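Side-chain contact in phosphoribosylformylglycinamidine synthase 2 (Thermus thermophilus, PDB 3VIU), which belongs to the AIR synthase-related (PurM-like) family, with two N-terminal-type and two C-terminal-type domains in one chain, and binds ADP and magnesium: residues Asn523-Leu526 with Tyr527-Ser530. Sequence-based numbering, arbitrary orientation.
Sequences NVSL and YNES. With ADP (adenosine-5'-diphosphate), chain B; PO4 (phosphate ion), chain C.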
ATOM      1  N   ASN A 523      -0.958  -0.535  -7.970  1.00 16.58           N
ATOM      2  CA  ASN A 523      -2.078   0.247  -8.451  1.00 15.10           C
ATOM      3  C   ASN A 523      -1.583   1.573  -8.992  1.00 15.16           C
ATOM      4  O   ASN A 523      -0.467   1.998  -8.710  1.00 14.68           O
ATOM      5  CB  ASN A 523      -3.056   0.516  -7.312  1.00 14.42           C
ATOM      6  CG  ASN A 523      -4.277   1.284  -7.773  1.00 15.95           C
ATOM      7  OD1 ASN A 523      -5.035   0.801  -8.608  1.00 18.45           O
ATOM      8  ND2 ASN A 523      -4.469   2.490  -7.241  1.00 12.90           N
ATOM      9  N   VAL A 524      -2.428   2.228  -9.776  1.00 15.53           N
ATOM     10  CA  VAL A 524      -2.081   3.522 -10.339  1.00 14.80           C
ATOM     11  C   VAL A 524      -3.308   4.400 -10.353  1.00 15.39           C
ATOM     12  O   VAL A 524      -4.306   4.064 -10.978  1.00 17.04           O
ATOM     13  CB  VAL A 524      -1.549   3.408 -11.790  1.00 11.81           C
ATOM     14  CG1 VAL A 524      -1.327   4.799 -12.384  1.00  8.19           C
ATOM     15  CG2 VAL A 524      -0.257   2.619 -11.802  1.00  9.23           C
ATOM     16  N   SER A 525      -3.228   5.523  -9.651  1.00 15.95           N
ATOM     17  CA  SER A 525      -4.327   6.480  -9.604  1.00 15.75           C
ATOM     18  C   SER A 525      -3.815   7.796 -10.173  1.00 16.09           C
ATOM     19  O   SER A 525      -2.898   8.401  -9.620  1.00 17.40           O
ATOM     20  CB  SER A 525      -4.800   6.687  -8.167  1.00 13.36           C
ATOM     21  OG  SER A 525      -5.785   7.696  -8.118  1.00 14.98           O
ATOM     22  N   LEU A 526      -4.396   8.230 -11.285  1.00 16.61           N
ATOM     23  CA  LEU A 526      -3.977   9.473 -11.923  1.00 16.11           C
ATOM     24  C   LEU A 526      -5.050  10.547 -11.823  1.00 16.53           C
ATOM     25  O   LEU A 526      -6.135  10.309 -11.288  1.00 16.64           O
ATOM     26  CB  LEU A 526      -3.644   9.222 -13.393  1.00 13.24           C
ATOM     27  CG  LEU A 526      -2.541   8.194 -13.634  1.00 14.35           C
ATOM     28  CD1 LEU A 526      -2.349   8.019 -15.122  1.00 14.61           C
ATOM     29  CD2 LEU A 526      -1.241   8.638 -12.958  1.00 10.20           C
ATOM     30  N   TYR A 527      -4.735  11.731 -12.338  1.00 16.84           N
ATOM     31  CA  TYR A 527      -5.674  12.850 -12.328  1.00 18.86           C
ATOM     32  C   TYR A 527      -6.005  13.343 -10.924  1.00 18.36           C
ATOM     33  O   TYR A 527      -7.093  13.867 -10.685  1.00 18.69           O
ATOM     34  CB  TYR A 527      -6.968  12.462 -13.060  1.00 17.12           C
ATOM     35  CG  TYR A 527      -6.752  12.166 -14.521  1.00 15.62           C
ATOM     36  CD1 TYR A 527      -6.600  13.202 -15.448  1.00 17.19           C
ATOM     37  CD2 TYR A 527      -6.652  10.854 -14.974  1.00 15.76           C
ATOM     38  CE1 TYR A 527      -6.350  12.937 -16.796  1.00 17.50           C
ATOM     39  CE2 TYR A 527      -6.403  10.574 -16.314  1.00 18.33           C
ATOM     40  CZ  TYR A 527      -6.252  11.618 -17.221  1.00 19.20           C
ATOM     41  OH  TYR A 527      -5.997  11.337 -18.544  1.00 20.72           O
ATOM     42  N   ASN A 528      -5.074  13.167  -9.996  1.00 18.45           N
ATOM     43  CA  ASN A 528      -5.285  13.641  -8.636  1.00 20.19           C
ATOM     44  C   ASN A 528      -4.782  15.074  -8.565  1.00 20.55           C
ATOM     45  O   ASN A 528      -3.688  15.339  -8.078  1.00 20.04           O
ATOM     46  CB  ASN A 528      -4.538  12.759  -7.632  1.00 19.91           C
ATOM     47  CG  ASN A 528      -5.174  11.394  -7.485  1.00 20.63           C
ATOM     48  OD1 ASN A 528      -6.261  11.273  -6.932  1.00 19.13           O
ATOM     49  ND2 ASN A 528      -4.507  10.360  -7.995  1.00 19.81           N
ATOM     50  N   GLU A 529      -5.585  15.989  -9.093  1.00 22.70           N
ATOM     51  CA  GLU A 529      -5.250  17.403  -9.094  1.00 25.24           C
ATOM     52  C   GLU A 529      -6.495  18.207  -9.416  1.00 26.71           C
ATOM     53  O   GLU A 529      -7.457  17.688  -9.982  1.00 27.02           O
ATOM     54  CB  GLU A 529      -4.161  17.710 -10.136  1.00 25.10           C
ATOM     55  CG  GLU A 529      -4.624  17.665 -11.589  1.00 27.05           C
ATOM     56  CD  GLU A 529      -3.520  18.052 -12.575  1.00 28.19           C
ATOM     57  OE1 GLU A 529      -2.496  17.342 -12.624  1.00 29.46           O
ATOM     58  OE2 GLU A 529      -3.672  19.063 -13.298  1.00 27.16           O
ATOM     59  N   SER A 530      -6.474  19.478  -9.041  1.00 28.46           N
ATOM     60  CA  SER A 530      -7.585  20.369  -9.319  1.00 30.15           C
ATOM     61  C   SER A 530      -7.047  21.788  -9.458  1.00 30.50           C
ATOM     62  O   SER A 530      -6.213  22.232  -8.663  1.00 30.44           O
ATOM     63  CB  SER A 530      -8.614  20.301  -8.196  1.00 31.58           C
ATOM     64  OG  SER A 530      -8.060  20.765  -6.983  1.00 38.35           O
TER
HETATM   65  PB  ADP B 800      -8.537  -4.351  -9.549  1.00 74.65           P
HETATM   66  O1B ADP B 800      -9.343  -3.428 -10.395  1.00 75.79           O
HETATM   67  O2B ADP B 800      -8.198  -3.630  -8.150  1.00 74.08           O
HETATM   68  O3B ADP B 800      -9.430  -5.757  -9.287  1.00 74.54           O
HETATM   69  PA  ADP B 800      -6.651  -3.611 -11.377  1.00 68.93           P
HETATM   70  O1A ADP B 800      -7.269  -3.887 -12.703  1.00 68.84           O
HETATM   71  O2A ADP B 800      -7.098  -2.131 -10.890  1.00 68.99           O
HETATM   72  O3A ADP B 800      -7.135  -4.752 -10.299  1.00 71.48           O
HETATM   73  O5' ADP B 800      -5.019  -3.629 -11.447  1.00 64.03           O
HETATM   74  C5' ADP B 800      -4.597  -4.053 -12.758  1.00 57.25           C
HETATM   75  C4' ADP B 800      -3.440  -5.094 -12.719  1.00 52.52           C
HETATM   76  O4' ADP B 800      -2.150  -4.454 -12.987  1.00 50.76           O
HETATM   77  C3' ADP B 800      -3.271  -5.815 -11.357  1.00 50.00           C
HETATM   78  O3' ADP B 800      -2.807  -7.154 -11.577  1.00 48.00           O
HETATM   79  C2' ADP B 800      -2.248  -4.946 -10.625  1.00 48.84           C
HETATM   80  O2' ADP B 800      -1.547  -5.671  -9.611  1.00 46.83           O
HETATM   81  C1' ADP B 800      -1.343  -4.453 -11.757  1.00 49.10           C
HETATM   82  N9  ADP B 800      -0.815  -3.109 -11.481  1.00 48.44           N
HETATM   83  C8  ADP B 800      -1.497  -1.930 -11.589  1.00 47.66           C
HETATM   84  N7  ADP B 800      -0.729  -0.928 -11.272  1.00 47.23           N
HETATM   85  C5  ADP B 800       0.494  -1.391 -10.939  1.00 46.31           C
HETATM   86  C6  ADP B 800       1.713  -0.796 -10.520  1.00 45.84           C
HETATM   87  N6  ADP B 800       1.812   0.576 -10.376  1.00 45.15           N
HETATM   88  N1  ADP B 800       2.771  -1.597 -10.265  1.00 45.24           N
HETATM   89  C2  ADP B 800       2.695  -2.930 -10.398  1.00 44.61           C
HETATM   90  N3  ADP B 800       1.568  -3.527 -10.790  1.00 44.46           N
HETATM   91  C4  ADP B 800       0.460  -2.806 -11.068  1.00 46.63           C
HETATM   92  P   PO4 C 900      -9.075   6.546  -7.585  1.00 25.51           P
HETATM   93  O1  PO4 C 900      -8.360   6.180  -6.342  1.00 27.98           O
HETATM   94  O2  PO4 C 900      -9.836   7.798  -7.368  1.00 28.26           O
HETATM   95  O3  PO4 C 900      -8.095   6.749  -8.676  1.00 30.70           O
HETATM   96  O4  PO4 C 900     -10.011   5.454  -7.957  1.00 28.76           O
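Past Ser525 the backbone leaves the extended path of strand 519-525, turns through Tyr527 with phi and psi both positive, and makes an inverse gamma turn centred on Asn528, its weak bond running from Glu529 N to Tyr527 O at 3.1 Å. That kink brings the Asn528 amide back to Ser525: ND2 donates to OG over 3.0 Å, nearly straight at 170°, and the hydroxyl lies almost in the amide plane. The same ND2 also bonds to Leu489 O, which ties the turn to the chain just beyond the neighbouring strand 479-488. With chi1 at 175°, Ser525 turns OG away from its own backbone N, where the hydroxyl accepts from the amide and donates to O3 of the phosphate ion at 2.6 Å; Asn88 ND2 adds a weak bond. Ser86 OG and the backbone N atoms of Asn88 and His89 hold the same phosphate, so the ion, probably from the crystallisation liquor, spans the two related N-terminal domains in this crystal. Strand 519-525 is the outermost strand, within this chain, of the six-stranded mixed sheet of the second PurM_N-like domain, and in the two residues before the serine it borders the ADP pocket: Asn523 O accepts a weak bond from N6 of ADP, while Val524 CG2 packs 3.2 Å from that same N6. At the bend, Leu526 CB lies 3.8 Å from Tyr527 CD2, and both side chains rest against Glu40 of helix 40-43.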